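Local coordinates for 2-keto-3-deoxygluconate kinase (Thermotoga maritima, PDB 2AFB), which catalyses the ATP-dependent phosphorylation of 2-keto-3-deoxygluconate, as a sugar kinase of the pfkB family, at the interface of chains A and B and the interface of chains A and C. Sequence-based numbering; all coordinates share one arbitrary frame. Chains: chain A/B/C, 2-keto-3-deoxygluconate kinase.

Chain A meets two neighbours here, chain B at contact 1 and chain C at contact 2, with the C-alpha centres of the two patches about 25 Å apart. No residue position is common to both, but the chain links them: A:Ser107 of contact 1 sits in the loop joining strands 99-103 and 112-116, and those two strands supply A:Phe101, A:Val114 and A:Asp116 to contact 2. The patch at contact 1 is small and partly polar, while the residues of contact 2 meet chiefly through apolar groups. Together they would tie three subunits of the six-chain deposited assembly, if that is the biological form.

Contact 1: the interface of chains A and B. Residues chain A 107, 260-261, 283; chain B 283.
The methyl CG2 of A:Thr260 lies over one face of the B:His283 imidazole, shifted from the ring centre toward the rim and nearest CD2 at 3.6 Å. The same ring meets the A:His283 ring edge-to-face, with the planes turned 66° to each other. The approach is through the NE2 sides of the two imidazoles, NE2 of A:His283 standing 3.4 Å from NE2 of B:His283. The two side chains cross at about a right angle. Within chain A, CG2 of A:Val261 sits over the centre of one face of the A:His283 ring, 3.9 Å above its plane, and backs that ring from its own subunit.

In this pfkB-family kinase, strand 280-283, which ends at the histidine, shortly precedes in sequence the family's GAGD motif at the start of helix 290-304, whose aspartate is expected to be the catalytic base.

The polar link across the boundary uses backbone and side chain: the amide N of B:His283 donates to the hydroxyl OG of A:Ser107, at 3.1 Å with 142° at the hydrogen. With chi1 at -170°, this hydroxyl points away from the serine's own backbone N and toward chain B. A second-shell bond steadies A:Ser107, whose amide N gives its hydrogen to OG1 of A:Thr260 over 2.7 Å. While the threonine hydroxyl holds the serine loop in this way, its methyl rests on the partner's imidazole; a valine at A:Thr260 would keep a methyl there but is likely to leave the A:Ser107 amide without its acceptor, freeing the serine loop to shift away from B:His283. Chains A and B are not related by a strict two-fold axis, and whether they pair in solution cannot be judged from the crystal structure alone.

Contact 2: the interface of chains A and C. Residues chain A 33, 39, 101, 114, 116; chain C 23, 70, 72, 99.
C:Asn70, whose side-chain nitrogen ND2 comes up to CG1 of A:Val114 at 4.0 Å, also holds a weak bond inside its own chain. Its amide oxygen OD1 accepts from the backbone N of C:Leu72 over 2.9 Å, a bent contact with 123° at the hydrogen. C:Asn70 immediately precedes helix 71-82, where its OD1 may cap the first turn and help to set C:Leu72 facing chain A.

C:Leu72 carries the apolar contact. Its CD1 methyl stands over the centre of one face of the A:Phe101 ring, and reaches CZ at 3.4 Å. The other branch, CD2, turns to A:Ile33 and meets CG2 at 3.6 Å, the leucine and isoleucine side chains passing at a slant. With CG set away from its own carbonyl carbon, chi1 -65°, and chi2 at 156°, the leucine fork puts CD1 on the ring face, while CD2 meets A:Ile33 and also skirts the ring near CE2.

The A:Phe101 ring is also bordered in its own plane by CE2 of A:Phe39 and by the backbone O of A:Val114, so its rotation is likely to be limited from within chain A. On the chain C side, CD2 of C:Leu23 touches CE2 of A:Phe101 at 3.8 Å, coming from the opposite direction. The end methyl CD1 of C:Ile99 approaches CZ of A:Phe101 at 4.1 Å. That same methyl lies 3.6 Å from the carboxylate oxygen OD2 of A:Asp116, a polar-to-apolar contact at the margin.

Strands 22-26, 38-44, 99-103 and 112-116 probably form the small beta-sheet lid expected of a pfkB kinase, which folds over the sugar site. Through A:Phe101 the lid of chain A packs on helix 71-82 as well as on strands 22-26 and 99-103 of chain C. By the two-fold of the A/C interface the reverse also holds, which probably braces each lid in a dimer.

Contact 1: the interface of chains A and B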
ATOM      1  N   SER A 107      16.081 -12.810  11.491  1.00 24.65           N
ATOM      2  CA  SER A 107      16.514 -13.990  12.143  1.00 22.68           C
ATOM      3  C   SER A 107      17.840 -14.454  11.455  1.00 22.78           C
ATOM      4  O   SER A 107      18.755 -13.660  11.335  1.00 18.56           O
ATOM      5  CB  SER A 107      15.383 -15.025  12.168  1.00 23.29           C
ATOM      6  OG  SER A 107      15.730 -16.127  13.032  1.00 24.86           O
ATOM      7  N   THR A 260      17.600 -10.161  13.762  1.00 29.74           N
ATOM      8  CA  THR A 260      16.411  -9.714  14.497  1.00 29.14           C
ATOM      9  C   THR A 260      16.761  -9.186  15.919  1.00 25.06           C
ATOM     10  O   THR A 260      16.162  -8.227  16.379  1.00 25.95           O
ATOM     11  CB  THR A 260      15.349 -10.885  14.602  1.00 30.09           C
ATOM     12  OG1 THR A 260      14.818 -11.189  13.299  1.00 26.51           O
ATOM     13  CG2 THR A 260      14.147 -10.514  15.568  1.00 29.49           C
ATOM     14  N   VAL A 261      17.692  -9.841  16.597  1.00 23.42           N
ATOM     15  CA  VAL A 261      18.186  -9.438  17.933  1.00 26.09           C
ATOM     16  C   VAL A 261      19.696  -9.230  17.936  1.00 27.22           C
ATOM     17  O   VAL A 261      20.456 -10.111  17.526  1.00 24.27           O
ATOM     18  CB  VAL A 261      17.802 -10.489  19.007  1.00 28.61           C
ATOM     19  CG1 VAL A 261      18.328 -10.119  20.412  1.00 30.94           C
ATOM     20  CG2 VAL A 261      16.312 -10.691  19.028  1.00 29.89           C
ATOM     21  N   HIS A 283      15.351  -5.740  19.690  1.00 27.37           N
ATOM     22  CA  HIS A 283      14.637  -6.292  18.532  1.00 25.38           C
ATOM     23  C   HIS A 283      14.617  -5.190  17.493  1.00 27.39           C
ATOM     24  O   HIS A 283      13.959  -4.145  17.670  1.00 28.07           O
ATOM     25  CB  HIS A 283      13.202  -6.716  18.843  1.00 28.42           C
ATOM     26  CG  HIS A 283      13.074  -8.020  19.554  1.00 28.29           C
ATOM     27  ND1 HIS A 283      13.567  -8.235  20.829  1.00 22.32           N
ATOM     28  CD2 HIS A 283      12.460  -9.173  19.183  1.00 26.13           C
ATOM     29  CE1 HIS A 283      13.262  -9.464  21.206  1.00 32.49           C
ATOM     30  NE2 HIS A 283      12.579 -10.051  20.230  1.00 23.08           N
TER
ATOM     31  N   HIS B 283      13.091 -16.386  14.711  1.00 27.37           N
ATOM     32  CA  HIS B 283      11.971 -15.438  14.685  1.00 25.38           C
ATOM     33  C   HIS B 283      11.413 -15.493  13.278  1.00 27.39           C
ATOM     34  O   HIS B 283      12.069 -15.073  12.304  1.00 28.07           O
ATOM     35  CB  HIS B 283      12.379 -14.000  15.008  1.00 28.42           C
ATOM     36  CG  HIS B 283      12.594 -13.719  16.455  1.00 28.29           C
ATOM     37  ND1 HIS B 283      13.592 -14.322  17.200  1.00 22.32           N
ATOM     38  CD2 HIS B 283      11.964 -12.855  17.292  1.00 26.13           C
ATOM     39  CE1 HIS B 283      13.561 -13.840  18.430  1.00 32.49           C
ATOM     40  NE2 HIS B 283      12.590 -12.939  18.509  1.00 23.08           N
TER

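Contact 2: the interface of chains A and C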
ATOM      1  N   ILE A  33      14.435  -8.716  -3.001  1.00 26.15           N
ATOM      2  CA  ILE A  33      14.383  -7.960  -4.238  1.00 28.20           C
ATOM      3  C   ILE A  33      13.664  -8.722  -5.328  1.00 25.71           C
ATOM      4  O   ILE A  33      12.812  -8.170  -6.019  1.00 26.74           O
ATOM      5  CB  ILE A  33      15.807  -7.523  -4.685  1.00 28.26           C
ATOM      6  CG1 ILE A  33      16.345  -6.492  -3.676  1.00 26.83           C
ATOM      7  CG2 ILE A  33      15.768  -6.968  -6.118  1.00 29.07           C
ATOM      8  CD1 ILE A  33      17.956  -6.334  -3.532  1.00 28.40           C
ATOM      9  N   PHE A  39       9.511  -0.798  -4.049  1.00 25.27           N
ATOM     10  CA  PHE A  39      10.586  -0.399  -3.163  1.00 25.35           C
ATOM     11  C   PHE A  39      10.128   0.834  -2.381  1.00 27.13           C
ATOM     12  O   PHE A  39       9.637   1.799  -2.984  1.00 25.37           O
ATOM     13  CB  PHE A  39      11.842   0.028  -3.919  1.00 23.97           C
ATOM     14  CG  PHE A  39      12.562  -1.094  -4.591  1.00 25.04           C
ATOM     15  CD1 PHE A  39      12.999  -2.184  -3.859  1.00 24.73           C
ATOM     16  CD2 PHE A  39      12.821  -1.047  -5.982  1.00 24.02           C
ATOM     17  CE1 PHE A  39      13.656  -3.260  -4.477  1.00 28.36           C
ATOM     18  CE2 PHE A  39      13.493  -2.086  -6.603  1.00 28.31           C
ATOM     19  CZ  PHE A  39      13.909  -3.219  -5.844  1.00 29.06           C
ATOM     20  N   PHE A 101      20.348  -0.803  -2.919  1.00 25.83           N
ATOM     21  CA  PHE A 101      19.171  -1.624  -2.663  1.00 27.94           C
ATOM     22  C   PHE A 101      19.443  -2.364  -1.380  1.00 28.64           C
ATOM     23  O   PHE A 101      20.496  -2.937  -1.205  1.00 30.90           O
ATOM     24  CB  PHE A 101      18.946  -2.628  -3.766  1.00 24.68           C
ATOM     25  CG  PHE A 101      18.739  -2.012  -5.117  1.00 29.12           C
ATOM     26  CD1 PHE A 101      19.797  -1.549  -5.831  1.00 24.69           C
ATOM     27  CD2 PHE A 101      17.462  -1.871  -5.668  1.00 22.00           C
ATOM     28  CE1 PHE A 101      19.624  -0.963  -7.082  1.00 31.90           C
ATOM     29  CE2 PHE A 101      17.291  -1.292  -6.925  1.00 25.01           C
ATOM     30  CZ  PHE A 101      18.385  -0.816  -7.613  1.00 21.68           C
ATOM     31  N   VAL A 114      22.797  -4.513  -2.210  1.00 27.86           N
ATOM     32  CA  VAL A 114      23.334  -4.417  -3.531  1.00 27.92           C
ATOM     33  C   VAL A 114      23.660  -2.935  -3.820  1.00 27.19           C
ATOM     34  O   VAL A 114      22.771  -2.128  -3.975  1.00 22.17           O
ATOM     35  CB  VAL A 114      22.302  -4.892  -4.549  1.00 27.89           C
ATOM     36  CG1 VAL A 114      22.852  -4.787  -5.930  1.00 30.45           C
ATOM     37  CG2 VAL A 114      21.861  -6.344  -4.244  1.00 36.03           C
ATOM     38  N   ASP A 116      24.840   0.339  -6.081  1.00 23.94           N
ATOM     39  CA  ASP A 116      24.842   0.896  -7.446  1.00 23.76           C
ATOM     40  C   ASP A 116      25.213   2.382  -7.370  1.00 25.71           C
ATOM     41  O   ASP A 116      24.406   3.271  -7.667  1.00 27.96           O
ATOM     42  CB  ASP A 116      23.456   0.691  -8.001  1.00 23.89           C
ATOM     43  CG  ASP A 116      23.364   0.966  -9.490  1.00 30.83           C
ATOM     44  OD1 ASP A 116      24.423   1.004 -10.175  1.00 29.83           O
ATOM     45  OD2 ASP A 116      22.222   1.178  -9.948  1.00 30.35           O
TER
ATOM     46  N   LEU C  23      15.330  -2.187 -15.171  1.00 25.97           N
ATOM     47  CA  LEU C  23      14.465  -1.977 -14.032  1.00 26.91           C
ATOM     48  C   LEU C  23      13.753  -0.632 -14.219  1.00 22.91           C
ATOM     49  O   LEU C  23      14.396   0.390 -14.443  1.00 23.67           O
ATOM     50  CB  LEU C  23      15.298  -1.928 -12.751  1.00 25.08           C
ATOM     51  CG  LEU C  23      14.628  -1.413 -11.491  1.00 24.57           C
ATOM     52  CD1 LEU C  23      13.509  -2.348 -11.022  1.00 26.43           C
ATOM     53  CD2 LEU C  23      15.708  -1.236 -10.401  1.00 31.03           C
ATOM     54  N   ASN C  70      22.980 -10.549 -10.176  1.00 26.67           N
ATOM     55  CA  ASN C  70      22.516  -9.945  -8.917  1.00 26.17           C
ATOM     56  C   ASN C  70      20.997 -10.055  -8.855  1.00 25.11           C
ATOM     57  O   ASN C  70      20.389 -10.542  -9.793  1.00 23.42           O
ATOM     58  CB  ASN C  70      23.112  -8.529  -8.718  1.00 27.31           C
ATOM     59  CG  ASN C  70      22.413  -7.431  -9.527  1.00 30.09           C
ATOM     60  OD1 ASN C  70      21.295  -7.627 -10.003  1.00 28.62           O
ATOM     61  ND2 ASN C  70      23.080  -6.238  -9.649  1.00 23.91           N
ATOM     62  N   LEU C  72      18.550  -8.028  -9.132  1.00 28.10           N
ATOM     63  CA  LEU C  72      17.802  -7.266 -10.135  1.00 26.32           C
ATOM     64  C   LEU C  72      17.880  -7.992 -11.482  1.00 28.20           C
ATOM     65  O   LEU C  72      16.904  -8.072 -12.200  1.00 28.35           O
ATOM     66  CB  LEU C  72      18.372  -5.851 -10.222  1.00 29.53           C
ATOM     67  CG  LEU C  72      18.128  -5.131  -8.873  1.00 30.51           C
ATOM     68  CD1 LEU C  72      19.068  -4.039  -8.612  1.00 40.25           C
ATOM     69  CD2 LEU C  72      16.668  -4.707  -8.729  1.00 29.61           C
ATOM     70  N   ILE C  99      18.556   1.280 -15.342  1.00 24.14           N
ATOM     71  CA  ILE C  99      17.382   1.743 -14.651  1.00 23.92           C
ATOM     72  C   ILE C  99      16.807   2.930 -15.403  1.00 24.97           C
ATOM     73  O   ILE C  99      17.541   3.776 -15.932  1.00 22.30           O
ATOM     74  CB  ILE C  99      17.736   2.236 -13.186  1.00 26.31           C
ATOM     75  CG1 ILE C  99      18.391   1.108 -12.384  1.00 25.50           C
ATOM     76  CG2 ILE C  99      16.475   2.758 -12.436  1.00 22.23           C
ATOM     77  CD1 ILE C  99      18.784   1.473 -10.971  1.00 24.93           C
TER